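Local coordinates for DNA methyltransferase (Nicotiana tabacum, PDB 4ONQ), which probably methylates cytosine in DNA at carbon 5, using S-adenosyl-L-methionine as methyl donor, and is seen here as its catalytic domain with bound sinefungin, at residues Q290-G294 against D295-Q299; M151-Q154 against K155-D159; R91-L94 against F95-P99; L47-K50 against G51-D54; R100-H103 against E104-L108. The protein carries 5 engineered substitutions. All coordinates share one frame; numbering follows the deposited sequence.

Contact 1. Residues Q290-G294 against D295-Q299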
loop_
_atom_site.group_PDB
_atom_site.type_symbol
_atom_site.label_atom_id
_atom_site.label_comp_id
_atom_site.label_asym_id
_atom_site.label_seq_id
_atom_site.Cartn_x
_atom_site.Cartn_y
_atom_site.Cartn_z
ATOM N N GLN A 290 8.632 -11.948 16.285
ATOM C CA GLN A 290 8.630 -12.546 17.599
ATOM C C GLN A 290 10.005 -12.581 18.196
ATOM O O GLN A 290 10.181 -12.913 19.345
ATOM C CB GLN A 290 8.101 -13.954 17.527
ATOM C CG GLN A 290 7.542 -14.456 18.823
ATOM C CD GLN A 290 6.147 -13.936 19.112
ATOM O OE1 GLN A 290 5.822 -13.602 20.255
ATOM N NE2 GLN A 290 5.310 -13.877 18.081
ATOM N N GLN A 291 10.987 -12.219 17.408
ATOM C CA GLN A 291 12.359 -12.155 17.897
ATOM C C GLN A 291 12.745 -10.740 18.331
ATOM O O GLN A 291 13.881 -10.491 18.735
ATOM C CB GLN A 291 13.350 -12.718 16.869
ATOM C CG GLN A 291 13.781 -11.751 15.778
ATOM C CD GLN A 291 14.735 -12.393 14.780
ATOM O OE1 GLN A 291 14.547 -12.294 13.567
ATOM N NE2 GLN A 291 15.762 -13.058 15.291
ATOM N N LEU A 292 11.789 -9.819 18.256
ATOM C CA LEU A 292 11.985 -8.475 18.788
ATOM C C LEU A 292 11.436 -8.353 20.201
ATOM O O LEU A 292 10.301 -7.916 20.393
ATOM C CB LEU A 292 11.305 -7.425 17.907
ATOM C CG LEU A 292 11.945 -7.025 16.580
ATOM C CD1 LEU A 292 11.135 -5.912 15.960
ATOM C CD2 LEU A 292 13.384 -6.592 16.772
ATOM N N ASN A 293 12.241 -8.733 21.187
ATOM C CA ASN A 293 11.860 -8.569 22.587
ATOM C C ASN A 293 12.234 -7.189 23.123
ATOM O O ASN A 293 12.804 -6.370 22.403
ATOM C CB ASN A 293 12.477 -9.667 23.457
ATOM C CG ASN A 293 13.824 -10.132 22.941
ATOM O OD1 ASN A 293 14.835 -9.451 23.104
ATOM N ND2 ASN A 293 13.843 -11.305 22.316
ATOM N N GLY A 294 11.905 -6.939 24.388
ATOM C CA GLY A 294 12.219 -5.672 25.021
ATOM C C GLY A 294 13.714 -5.423 25.079
ATOM O O GLY A 294 14.173 -4.288 24.964
ATOM N N ASP A 295 14.476 -6.499 25.244
ATOM C CA ASP A 295 15.929 -6.415 25.295
ATOM C C ASP A 295 16.511 -6.005 23.940
ATOM O O ASP A 295 17.352 -5.106 23.857
ATOM C CB ASP A 295 16.507 -7.758 25.740
ATOM C CG ASP A 295 15.868 -8.270 27.018
ATOM O OD1 ASP A 295 14.720 -8.761 26.957
ATOM O OD2 ASP A 295 16.512 -8.179 28.084
ATOM N N ARG A 296 16.053 -6.666 22.881
ATOM C CA ARG A 296 16.514 -6.361 21.533
ATOM C C ARG A 296 16.189 -4.919 21.146
ATOM O O ARG A 296 17.053 -4.196 20.643
ATOM C CB ARG A 296 15.904 -7.332 20.523
ATOM C CG ARG A 296 16.331 -7.056 19.097
ATOM C CD ARG A 296 17.842 -7.116 18.970
ATOM N NE ARG A 296 18.341 -8.476 19.140
ATOM C CZ ARG A 296 19.598 -8.777 19.443
ATOM N NH1 ARG A 296 20.487 -7.808 19.621
ATOM N NH2 ARG A 296 19.965 -10.044 19.577
ATOM N N LEU A 297 14.944 -4.513 21.386
ATOM C CA LEU A 297 14.511 -3.135 21.167
ATOM C C LEU A 297 15.389 -2.150 21.935
ATOM O O LEU A 297 15.874 -1.164 21.371
ATOM C CB LEU A 297 13.047 -2.958 21.581
ATOM C CG LEU A 297 11.947 -3.131 20.527
ATOM C CD1 LEU A 297 12.521 -3.414 19.147
ATOM C CD2 LEU A 297 10.961 -4.216 20.938
ATOM N N GLU A 298 15.618 -2.434 23.202
ATOM C CA GLU A 298 16.499 -1.634 24.011
ATOM C C GLU A 298 17.856 -1.461 23.395
ATOM O O GLU A 298 18.375 -0.390 23.372
ATOM C CB GLU A 298 16.684 -2.251 25.389
ATOM C CG GLU A 298 15.817 -1.677 26.490
ATOM C CD GLU A 298 15.556 -2.675 27.621
ATOM O OE1 GLU A 298 14.391 -3.059 27.836
ATOM O OE2 GLU A 298 16.514 -3.082 28.298
ATOM N N GLN A 299 18.404 -2.496 22.808
ATOM C CA GLN A 299 19.763 -2.370 22.365
ATOM C C GLN A 299 19.824 -1.686 21.047
ATOM O O GLN A 299 20.771 -1.027 20.734
ATOM C CB GLN A 299 20.481 -3.708 22.315
ATOM C CG GLN A 299 20.350 -4.464 21.046
ATOM C CD GLN A 299 21.437 -4.162 20.063
ATOM O OE1 GLN A 299 22.447 -3.586 20.421
ATOM N NE2 GLN A 299 21.238 -4.539 18.808
#

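Contact 2. Residues M151-Q154 against K155-D159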
loop_
_atom_site.group_PDB
_atom_site.type_symbol
_atom_site.label_atom_id
_atom_site.label_comp_id
_atom_site.label_asym_id
_atom_site.label_seq_id
_atom_site.Cartn_x
_atom_site.Cartn_y
_atom_site.Cartn_z
ATOM N N MET A 151 -26.280 -8.415 -24.364
ATOM C CA MET A 151 -26.171 -7.878 -23.016
ATOM C C MET A 151 -25.735 -8.906 -21.977
ATOM O O MET A 151 -24.955 -8.584 -21.086
ATOM C CB MET A 151 -27.493 -7.235 -22.591
ATOM C CG MET A 151 -27.801 -5.942 -23.323
ATOM S SD MET A 151 -26.509 -4.703 -23.093
ATOM C CE MET A 151 -26.331 -4.742 -21.314
ATOM N N ARG A 152 -26.246 -10.129 -22.068
ATOM C CA ARG A 152 -25.928 -11.131 -21.048
ATOM C C ARG A 152 -24.478 -11.572 -21.133
ATOM O O ARG A 152 -23.861 -11.862 -20.109
ATOM C CB ARG A 152 -26.850 -12.349 -21.109
ATOM C CG ARG A 152 -26.779 -13.073 -22.410
ATOM C CD ARG A 152 -27.023 -14.567 -22.285
ATOM N NE ARG A 152 -26.292 -15.257 -23.345
ATOM C CZ ARG A 152 -26.586 -15.180 -24.639
ATOM N NH1 ARG A 152 -25.837 -15.823 -25.518
ATOM N NH2 ARG A 152 -27.632 -14.482 -25.044
ATOM N N VAL A 153 -23.929 -11.627 -22.342
ATOM C CA VAL A 153 -22.505 -11.921 -22.470
ATOM C C VAL A 153 -21.675 -10.720 -22.032
ATOM O O VAL A 153 -20.666 -10.890 -21.364
ATOM C CB VAL A 153 -22.091 -12.459 -23.871
ATOM C CG1 VAL A 153 -23.263 -12.458 -24.807
ATOM C CG2 VAL A 153 -20.911 -11.679 -24.439
ATOM N N GLN A 154 -22.121 -9.512 -22.368
ATOM C CA GLN A 154 -21.472 -8.305 -21.865
ATOM C C GLN A 154 -21.369 -8.356 -20.343
ATOM O O GLN A 154 -20.326 -8.049 -19.763
ATOM C CB GLN A 154 -22.241 -7.051 -22.280
ATOM C CG GLN A 154 -22.012 -6.595 -23.705
ATOM C CD GLN A 154 -22.685 -5.253 -23.991
ATOM O OE1 GLN A 154 -22.713 -4.367 -23.131
ATOM N NE2 GLN A 154 -23.236 -5.103 -25.197
ATOM N N LYS A 155 -22.451 -8.777 -19.698
ATOM C CA LYS A 155 -22.463 -8.883 -18.252
ATOM C C LYS A 155 -21.511 -9.972 -17.771
ATOM O O LYS A 155 -20.761 -9.769 -16.820
ATOM C CB LYS A 155 -23.872 -9.145 -17.721
ATOM C CG LYS A 155 -23.924 -9.102 -16.204
ATOM C CD LYS A 155 -25.199 -9.690 -15.652
ATOM C CE LYS A 155 -25.082 -9.892 -14.149
ATOM N NZ LYS A 155 -24.462 -8.717 -13.465
ATOM N N PHE A 156 -21.541 -11.125 -18.429
ATOM C CA PHE A 156 -20.613 -12.203 -18.084
ATOM C C PHE A 156 -19.133 -11.752 -18.139
ATOM O O PHE A 156 -18.392 -11.897 -17.146
ATOM C CB PHE A 156 -20.876 -13.442 -18.952
ATOM C CG PHE A 156 -19.713 -14.379 -19.039
ATOM C CD1 PHE A 156 -19.395 -15.211 -17.979
ATOM C CD2 PHE A 156 -18.932 -14.426 -20.181
ATOM C CE1 PHE A 156 -18.314 -16.075 -18.056
ATOM C CE2 PHE A 156 -17.852 -15.288 -20.266
ATOM C CZ PHE A 156 -17.541 -16.110 -19.201
ATOM N N VAL A 157 -18.705 -11.176 -19.266
ATOM C CA VAL A 157 -17.307 -10.759 -19.364
ATOM C C VAL A 157 -16.970 -9.584 -18.452
ATOM O O VAL A 157 -15.874 -9.532 -17.914
ATOM C CB VAL A 157 -16.765 -10.548 -20.833
ATOM C CG1 VAL A 157 -17.762 -10.971 -21.872
ATOM C CG2 VAL A 157 -16.250 -9.118 -21.068
ATOM N N LEU A 158 -17.904 -8.657 -18.254
ATOM C CA LEU A 158 -17.629 -7.541 -17.352
ATOM C C LEU A 158 -17.467 -8.027 -15.915
ATOM O O LEU A 158 -16.611 -7.539 -15.175
ATOM C CB LEU A 158 -18.702 -6.461 -17.448
ATOM C CG LEU A 158 -18.506 -5.476 -18.598
ATOM C CD1 LEU A 158 -19.613 -4.444 -18.570
ATOM C CD2 LEU A 158 -17.143 -4.808 -18.494
ATOM N N ASP A 159 -18.237 -9.018 -15.538
ATOM C CA ASP A 159 -18.105 -9.590 -14.225
ATOM C C ASP A 159 -16.788 -10.288 -14.054
ATOM O O ASP A 159 -16.178 -10.134 -13.043
ATOM C CB ASP A 159 -19.261 -10.558 -13.871
ATOM C CG ASP A 159 -20.593 -9.863 -13.618
ATOM O OD1 ASP A 159 -20.642 -8.648 -13.487
ATOM O OD2 ASP A 159 -21.619 -10.540 -13.553
#

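Contact 3. Residues R91-L94 against F95-P99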
loop_
_atom_site.group_PDB
_atom_site.type_symbol
_atom_site.label_atom_id
_atom_site.label_comp_id
_atom_site.label_asym_id
_atom_site.label_seq_id
_atom_site.Cartn_x
_atom_site.Cartn_y
_atom_site.Cartn_z
ATOM N N ARG A 91 -0.567 18.265 4.573
ATOM C CA ARG A 91 -0.207 17.086 3.803
ATOM C C ARG A 91 -0.059 17.479 2.345
ATOM O O ARG A 91 -0.878 18.226 1.814
ATOM C CB ARG A 91 -1.299 16.022 3.912
ATOM C CG ARG A 91 -1.412 15.354 5.261
ATOM C CD ARG A 91 -2.666 14.499 5.315
ATOM N NE ARG A 91 -2.637 13.560 6.428
ATOM C CZ ARG A 91 -3.611 12.701 6.707
ATOM N NH1 ARG A 91 -4.702 12.662 5.949
ATOM N NH2 ARG A 91 -3.492 11.878 7.744
ATOM N N PHE A 92 0.985 16.979 1.699
ATOM C CA PHE A 92 1.169 17.202 0.272
ATOM C C PHE A 92 1.384 15.866 -0.439
ATOM O O PHE A 92 1.939 14.935 0.141
ATOM C CB PHE A 92 2.326 18.180 0.013
ATOM C CG PHE A 92 3.644 17.752 0.609
ATOM C CD1 PHE A 92 4.543 17.001 -0.131
ATOM C CD2 PHE A 92 3.991 18.119 1.902
ATOM C CE1 PHE A 92 5.762 16.610 0.409
ATOM C CE2 PHE A 92 5.207 17.731 2.452
ATOM C CZ PHE A 92 6.092 16.976 1.704
ATOM N N PRO A 93 0.916 15.755 -1.690
ATOM C CA PRO A 93 1.081 14.505 -2.437
ATOM C C PRO A 93 2.425 14.418 -3.155
ATOM O O PRO A 93 3.108 15.422 -3.325
ATOM C CB PRO A 93 -0.050 14.569 -3.461
ATOM C CG PRO A 93 -0.219 16.027 -3.722
ATOM C CD PRO A 93 0.069 16.723 -2.412
ATOM N N LEU A 94 2.791 13.202 -3.547
ATOM C CA LEU A 94 3.945 12.958 -4.396
ATOM C C LEU A 94 3.644 13.514 -5.784
ATOM O O LEU A 94 2.520 13.393 -6.278
ATOM C CB LEU A 94 4.190 11.453 -4.484
ATOM C CG LEU A 94 5.481 10.847 -3.931
ATOM C CD1 LEU A 94 5.945 11.568 -2.694
ATOM C CD2 LEU A 94 5.267 9.363 -3.640
ATOM N N PHE A 95 4.620 14.085 -6.454
ATOM C CA PHE A 95 4.364 14.682 -7.742
ATOM C C PHE A 95 5.309 14.149 -8.815
ATOM O O PHE A 95 6.419 13.825 -8.523
ATOM C CB PHE A 95 4.361 16.213 -7.623
ATOM C CG PHE A 95 3.738 16.892 -8.782
ATOM C CD1 PHE A 95 2.410 17.215 -8.786
ATOM C CD2 PHE A 95 4.483 17.179 -9.915
ATOM C CE1 PHE A 95 1.843 17.804 -9.897
ATOM C CE2 PHE A 95 3.909 17.758 -11.019
ATOM C CZ PHE A 95 2.595 18.077 -11.005
ATOM N N PRO A 96 4.841 13.959 -10.046
ATOM C CA PRO A 96 3.464 14.225 -10.485
ATOM C C PRO A 96 2.457 13.205 -9.991
ATOM O O PRO A 96 2.822 12.078 -9.667
ATOM C CB PRO A 96 3.566 14.188 -12.011
ATOM C CG PRO A 96 4.704 13.290 -12.282
ATOM C CD PRO A 96 5.689 13.509 -11.164
ATOM N N LEU A 97 1.199 13.617 -9.917
ATOM C CA LEU A 97 0.141 12.713 -9.511
ATOM C C LEU A 97 0.080 11.532 -10.465
ATOM O O LEU A 97 0.347 11.668 -11.663
ATOM C CB LEU A 97 -1.189 13.445 -9.479
ATOM C CG LEU A 97 -1.180 14.651 -8.532
ATOM C CD1 LEU A 97 -2.458 15.445 -8.681
ATOM C CD2 LEU A 97 -0.994 14.188 -7.090
ATOM N N ALA A 98 -0.236 10.365 -9.923
ATOM C CA ALA A 98 -0.338 9.171 -10.740
ATOM C C ALA A 98 -1.548 9.318 -11.646
ATOM O O ALA A 98 -2.526 9.971 -11.272
ATOM C CB ALA A 98 -0.471 7.941 -9.859
ATOM N N PRO A 99 -1.476 8.739 -12.853
ATOM C CA PRO A 99 -2.647 8.666 -13.730
ATOM C C PRO A 99 -3.775 7.994 -12.969
ATOM O O PRO A 99 -3.524 7.043 -12.232
ATOM C CB PRO A 99 -2.170 7.773 -14.887
ATOM C CG PRO A 99 -0.920 7.110 -14.396
ATOM C CD PRO A 99 -0.303 8.078 -13.445
#

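Contact 4. Residues L47-K50 against G51-D54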
loop_
_atom_site.group_PDB
_atom_site.type_symbol
_atom_site.label_atom_id
_atom_site.label_comp_id
_atom_site.label_asym_id
_atom_site.label_seq_id
_atom_site.Cartn_x
_atom_site.Cartn_y
_atom_site.Cartn_z
ATOM N N LEU A 47 -12.775 -3.069 4.818
ATOM C CA LEU A 47 -13.973 -3.874 5.036
ATOM C C LEU A 47 -13.733 -4.993 6.040
ATOM O O LEU A 47 -13.013 -5.950 5.765
ATOM C CB LEU A 47 -14.503 -4.435 3.717
ATOM C CG LEU A 47 -15.449 -3.501 2.961
ATOM C CD1 LEU A 47 -16.497 -2.941 3.912
ATOM C CD2 LEU A 47 -14.700 -2.384 2.260
ATOM N N ALA A 48 -14.348 -4.858 7.208
ATOM C CA ALA A 48 -14.150 -5.796 8.301
ATOM C C ALA A 48 -15.290 -5.589 9.280
ATOM O O ALA A 48 -15.871 -4.506 9.318
ATOM C CB ALA A 48 -12.809 -5.538 8.974
ATOM N N PRO A 49 -15.631 -6.625 10.065
ATOM C CA PRO A 49 -16.745 -6.455 11.007
ATOM C C PRO A 49 -16.484 -5.356 12.040
ATOM O O PRO A 49 -15.330 -5.020 12.306
ATOM C CB PRO A 49 -16.865 -7.830 11.679
ATOM C CG PRO A 49 -15.499 -8.423 11.632
ATOM C CD PRO A 49 -14.732 -7.670 10.599
ATOM N N LYS A 50 -17.563 -4.801 12.587
ATOM C CA LYS A 50 -17.505 -3.708 13.558
ATOM C C LYS A 50 -16.560 -4.014 14.726
ATOM O O LYS A 50 -15.750 -3.169 15.141
ATOM C CB LYS A 50 -18.922 -3.424 14.076
ATOM C CG LYS A 50 -19.014 -2.439 15.228
ATOM C CD LYS A 50 -19.104 -1.001 14.745
ATOM C CE LYS A 50 -19.381 -0.058 15.911
ATOM N NZ LYS A 50 -19.376 1.373 15.497
ATOM N N GLY A 51 -16.658 -5.241 15.232
ATOM C CA GLY A 51 -15.883 -5.673 16.378
ATOM C C GLY A 51 -14.383 -5.664 16.157
ATOM O O GLY A 51 -13.616 -5.403 17.086
ATOM N N VAL A 52 -13.958 -5.949 14.931
ATOM C CA VAL A 52 -12.534 -5.996 14.630
ATOM C C VAL A 52 -11.903 -4.606 14.703
ATOM O O VAL A 52 -10.876 -4.418 15.352
ATOM C CB VAL A 52 -12.249 -6.633 13.255
ATOM C CG1 VAL A 52 -10.763 -6.554 12.934
ATOM C CG2 VAL A 52 -12.717 -8.077 13.241
ATOM N N TRP A 53 -12.523 -3.637 14.042
ATOM C CA TRP A 53 -12.020 -2.274 14.081
ATOM C C TRP A 53 -12.143 -1.691 15.485
ATOM O O TRP A 53 -11.292 -0.910 15.914
ATOM C CB TRP A 53 -12.717 -1.400 13.037
ATOM C CG TRP A 53 -12.094 -1.529 11.677
ATOM C CD1 TRP A 53 -12.646 -2.096 10.564
ATOM C CD2 TRP A 53 -10.782 -1.101 11.298
ATOM N NE1 TRP A 53 -11.761 -2.039 9.515
ATOM C CE2 TRP A 53 -10.610 -1.431 9.940
ATOM C CE3 TRP A 53 -9.737 -0.464 11.974
ATOM C CZ2 TRP A 53 -9.439 -1.147 9.250
ATOM C CZ3 TRP A 53 -8.576 -0.188 11.287
ATOM C CH2 TRP A 53 -8.436 -0.526 9.940
ATOM N N ASP A 54 -13.189 -2.084 16.208
ATOM C CA ASP A 54 -13.284 -1.710 17.616
ATOM C C ASP A 54 -12.073 -2.225 18.404
ATOM O O ASP A 54 -11.445 -1.473 19.152
ATOM C CB ASP A 54 -14.590 -2.212 18.232
ATOM C CG ASP A 54 -15.789 -1.369 17.827
ATOM O OD1 ASP A 54 -15.590 -0.197 17.434
ATOM O OD2 ASP A 54 -16.929 -1.874 17.909
#

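Contact 5. Residues R100-H103 against E104-L108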
loop_
_atom_site.group_PDB
_atom_site.type_symbol
_atom_site.label_atom_id
_atom_site.label_comp_id
_atom_site.label_asym_id
_atom_site.label_seq_id
_atom_site.Cartn_x
_atom_site.Cartn_y
_atom_site.Cartn_z
ATOM N N ARG A 100 -4.995 8.491 -13.112
ATOM C CA ARG A 100 -6.086 7.982 -12.298
ATOM C C ARG A 100 -7.142 7.215 -13.092
ATOM O O ARG A 100 -8.096 6.707 -12.518
ATOM C CB ARG A 100 -6.706 9.100 -11.452
ATOM C CG ARG A 100 -5.842 9.489 -10.253
ATOM C CD ARG A 100 -6.392 10.687 -9.489
ATOM N NE ARG A 100 -7.570 10.362 -8.688
ATOM C CZ ARG A 100 -8.816 10.693 -9.017
ATOM N NH1 ARG A 100 -9.053 11.362 -10.136
ATOM N NH2 ARG A 100 -9.824 10.357 -8.226
ATOM N N THR A 101 -6.965 7.111 -14.403
ATOM C CA THR A 101 -7.820 6.234 -15.184
ATOM C C THR A 101 -7.001 5.132 -15.823
ATOM O O THR A 101 -5.806 5.304 -16.072
ATOM C CB THR A 101 -8.589 6.982 -16.286
ATOM O OG1 THR A 101 -7.664 7.675 -17.129
ATOM C CG2 THR A 101 -9.567 7.968 -15.681
ATOM N N ILE A 102 -7.654 4.000 -16.073
ATOM C CA ILE A 102 -7.034 2.875 -16.764
ATOM C C ILE A 102 -6.383 3.329 -18.061
ATOM O O ILE A 102 -5.234 2.997 -18.344
ATOM C CB ILE A 102 -8.077 1.791 -17.091
ATOM C CG1 ILE A 102 -8.572 1.132 -15.802
ATOM C CG2 ILE A 102 -7.489 0.749 -18.027
ATOM C CD1 ILE A 102 -9.886 0.409 -15.949
ATOM N N HIS A 103 -7.094 4.118 -18.817
ATOM C CA HIS A 103 -6.588 4.623 -20.042
ATOM C C HIS A 103 -5.400 5.494 -19.920
ATOM O O HIS A 103 -4.580 5.480 -20.806
ATOM C CB HIS A 103 -7.659 5.351 -20.797
ATOM C CG HIS A 103 -8.683 4.459 -21.386
ATOM N ND1 HIS A 103 -9.880 4.889 -21.738
ATOM C CD2 HIS A 103 -8.649 3.121 -21.680
ATOM C CE1 HIS A 103 -10.583 3.887 -22.225
ATOM N NE2 HIS A 103 -9.825 2.805 -22.192
ATOM N N GLU A 104 -5.326 6.337 -18.904
ATOM C CA GLU A 104 -4.106 7.082 -18.687
ATOM C C GLU A 104 -2.933 6.217 -18.273
ATOM O O GLU A 104 -1.854 6.383 -18.768
ATOM C CB GLU A 104 -4.269 8.282 -17.731
ATOM C CG GLU A 104 -5.683 8.814 -17.534
ATOM C CD GLU A 104 -5.739 10.157 -16.832
ATOM O OE1 GLU A 104 -5.849 11.175 -17.509
ATOM O OE2 GLU A 104 -5.698 10.210 -15.603
ATOM N N ALA A 105 -3.166 5.300 -17.351
ATOM C CA ALA A 105 -2.123 4.429 -16.849
ATOM C C ALA A 105 -1.575 3.438 -17.847
ATOM O O ALA A 105 -0.419 3.189 -17.888
ATOM C CB ALA A 105 -2.535 3.767 -15.559
ATOM N N LEU A 106 -2.449 2.892 -18.646
ATOM C CA LEU A 106 -2.107 1.881 -19.583
ATOM C C LEU A 106 -2.548 2.296 -20.949
ATOM O O LEU A 106 -3.576 1.913 -21.405
ATOM C CB LEU A 106 -2.838 0.625 -19.227
ATOM C CG LEU A 106 -2.426 -0.330 -18.140
ATOM C CD1 LEU A 106 -1.084 -0.111 -17.536
ATOM C CD2 LEU A 106 -3.450 -0.337 -17.061
ATOM N N PRO A 107 -1.730 3.087 -21.599
ATOM C CA PRO A 107 -2.023 3.705 -22.898
ATOM C C PRO A 107 -2.343 2.688 -23.986
ATOM O O PRO A 107 -3.217 2.937 -24.815
ATOM C CB PRO A 107 -0.719 4.428 -23.242
ATOM C CG PRO A 107 -0.075 4.680 -21.928
ATOM C CD PRO A 107 -0.406 3.485 -21.093
ATOM N N LEU A 108 -1.644 1.558 -23.988
ATOM C CA LEU A 108 -1.880 0.529 -24.995
ATOM C C LEU A 108 -3.215 -0.190 -24.793
ATOM O O LEU A 108 -3.659 -0.963 -25.655
ATOM C CB LEU A 108 -0.739 -0.488 -25.011
ATOM C CG LEU A 108 0.650 0.046 -25.383
ATOM C CD1 LEU A 108 1.664 -1.088 -25.403
ATOM C CD2 LEU A 108 0.608 0.758 -26.721
#

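Contact 1. Residues Q290-G294 against D295-Q299
Asn293 and Arg296 face each other across the first turn of helix 294-304, their CA atoms 5.3 Å apart, with Asn293 as the N-cap that ends the loop after strand 282-286. The amide oxygen OD1 of Asn293 accepts the backbone N-H of Arg296 at 3.0 Å, the donor standing 25° out of the side-chain carbonyl plane. The main chain of the same residue grips a second amide: Leu297 N to Asn293 O is 3.0 Å and almost straight, at 174°. Glu298 N repeats the pattern on Gly294 O. Just before the cap, Leu292 packs against the helix. With CG anti to its carbonyl carbon (chi1 -76°), it brings CD2 crosswise against both Arg296 and Leu297. Leu292 and Leu297 are buried, packing on Ile344 and Ile351 of helix 337-352, while Arg343 from that helix bonds to Leu292 O. On the Phe286 side, CD2 of Leu292 meets the aliphatic stem of Arg296 at CG, 3.8 Å away.

Contact 2. Residues M151-Q154 against K155-D159
Lys155 bonds through its backbone N to Met151 O (2.9 Å) in the opening turn of alpha-helix 151-164. Its CG is anti to the backbone N (chi1 -174°), and the chain runs out straight until chi4 turns NZ toward Asp159, where it makes a weak, long salt bridge to OD2 at 3.4 Å. Phe156 N follows on Arg152 O at 3.0 Å; near the plane of its ring, Val153 O lies at the edge, while its side chain touches Ala141 of helix 132-143. Val157 donates to Val153 O in the straightest bond of the four, 173°. The two valines lie side by side pointing the same way, CG2 of Val153 4.1 Å from CG1 of Val157. Leu158 N bonds to the carbonyl O of Gln154, and NE2 of that glutamine reaches back to Pro149 O. The chemistry is that of an amphipathic helix: the buried side, with Val157 on Ile138 and Val142 of helix 132-143 and on Trp116, is apolar, while the weak Lys155-Asp159 pair lies on the more exposed flank.

Contact 3. Residues R91-L94 against F95-P99
Pro93 and Leu97 meet across a cis-proline turn: CB of the proline ring lies 3.8 Å from CD2 of Leu97, and CG is almost as near. The peptide bond before Pro96 is cis, and the extended Phe95 and polyproline-like Pro96 backbone makes Leu94-Leu97 a type VIb turn, which needs no internal hydrogen bond. In Leu97, chi1 sets CG beside the backbone N and chi2 (172°) extends CD1, leaving CD2 as the branch that turns back to Pro93 and to Leu94 O, 3.7 Å from CD2. Phe95 does the reverse: with CG opposite the backbone N (chi1 -164°), its ring leads away from the preceding residues. CB of Pro96 comes over one face of that ring, 3.7 Å above the plane and toward the rim, although the phenyl group is poorly ordered. Leu94 is the buried member, placed against Ala217 of helix 213-220 and Leu250, while Pro93 also leans on Tyr218 and Pro18. The loop is tethered from outside as well, Phe92 N bonding to Ser221 OG. No hydrogen bond joins the two halves, so the turn itself rests on the cis peptide and modest apolar touches.

Contact 4. Residues L47-K50 against G51-D54
Val52 places CG1 anti to its backbone N (chi1 175°), which leaves CG2 turned to the ring of Pro49, and Trp53 swings its indole toward Ala48 with CG anti to the carbonyl carbon (chi1 -83°). Both come from the first turn of helix 50-59, with Pro49 at the N-cap. CG2 of Val52 sits 3.2 Å from Pro49 CG, a tight contact in which the two side chains meet at a slant. Proline has no side-chain acceptor for the cap; its carbonyl O takes Val52 N in a weak bond of 3.1 Å, bent to 135°. The next bond is sounder: Asp54 N donates to Lys50 O at 3.0 Å, in the carbonyl plane. Ala48 CB approaches the pyrrole side of Trp53 obliquely, 3.7 Å from NE1. That nitrogen donates to Ala46 O, which fixes the rotation of the indole, and the buried ring packs edge-to-face with Phe67 and against Ile83 of strand 79-84. The tryptophan thus ties the start of the helix back to the mixed sheet that contains strand 39-45. On the exposed side, Lys50 bends at chi2 and runs past the Asp54 carboxylate. Its CG lies 3.4 Å from OD2 of Asp54, while NZ stays 4.5 Å from OD1, beyond a salt bridge.

Contact 5. Residues R100-H103 against E104-L108
Leu106 N bonds to Ile102 O at 2.8 Å, the shortest hydrogen bond of the single-turn helix 102-105, with the donor nearly along the C=O axis. Ala105 N bonds in the same way to Thr101 O (2.9 Å, 169°), so two successive amides close the turn before Leu106 leaves helical geometry. At the other end Thr101 is the N-cap. Its OG1, held by chi1 of 56° between the backbone N and the carbonyl carbon, accepts Glu104 N at 3.2 Å, but OG1 is modelled too close to Glu104 CG, which leaves both side chains doubtful in position. Glu104 answers from the opposite direction. Its chain, extended beyond CG, carries the carboxylate back past the cap, and OE2 takes the backbone N-H of Arg100 at 3.1 Å through its anti lone pair. As modelled, Glu104 bonds one residue before the N-cap, so this is not a classical capping box. Ile102 CG2 and Leu106 CD2 approach to 4.3 Å on the buried side. Ala105 and Leu106 rest on helix 179-186, His103 stacks edge-to-face on Trp113, Ile102 shares backbone bonds with Thr120, and a weakly bonded helical turn, about 107-110, follows.

How the contacts relate
Only contacts 3 and 5 touch: Pro99 CB lies 3.6 Å from CB of Glu104 in the helix that follows. Contact 2 lies on the same side of the chain as contact 5, nearest atoms about 9 Å apart; contact 1 is on the opposite side, its centre 54 Å from that of contact 2. Contact 1 comes nearest to the cofactor pocket, the Gln291 side chain being about 8 Å from sinefungin; Trp53 of contact 4 and Leu94 of contact 3 are each about 13 Å from it. The predicted catalytic Cys316 falls in the unmodelled residues 316-335, so no distance to it can be given. Contacts 1, 4 and 5 have Asn293, Pro49 and Thr101 at N-cap positions, Asn293 making a sound side-chain cap.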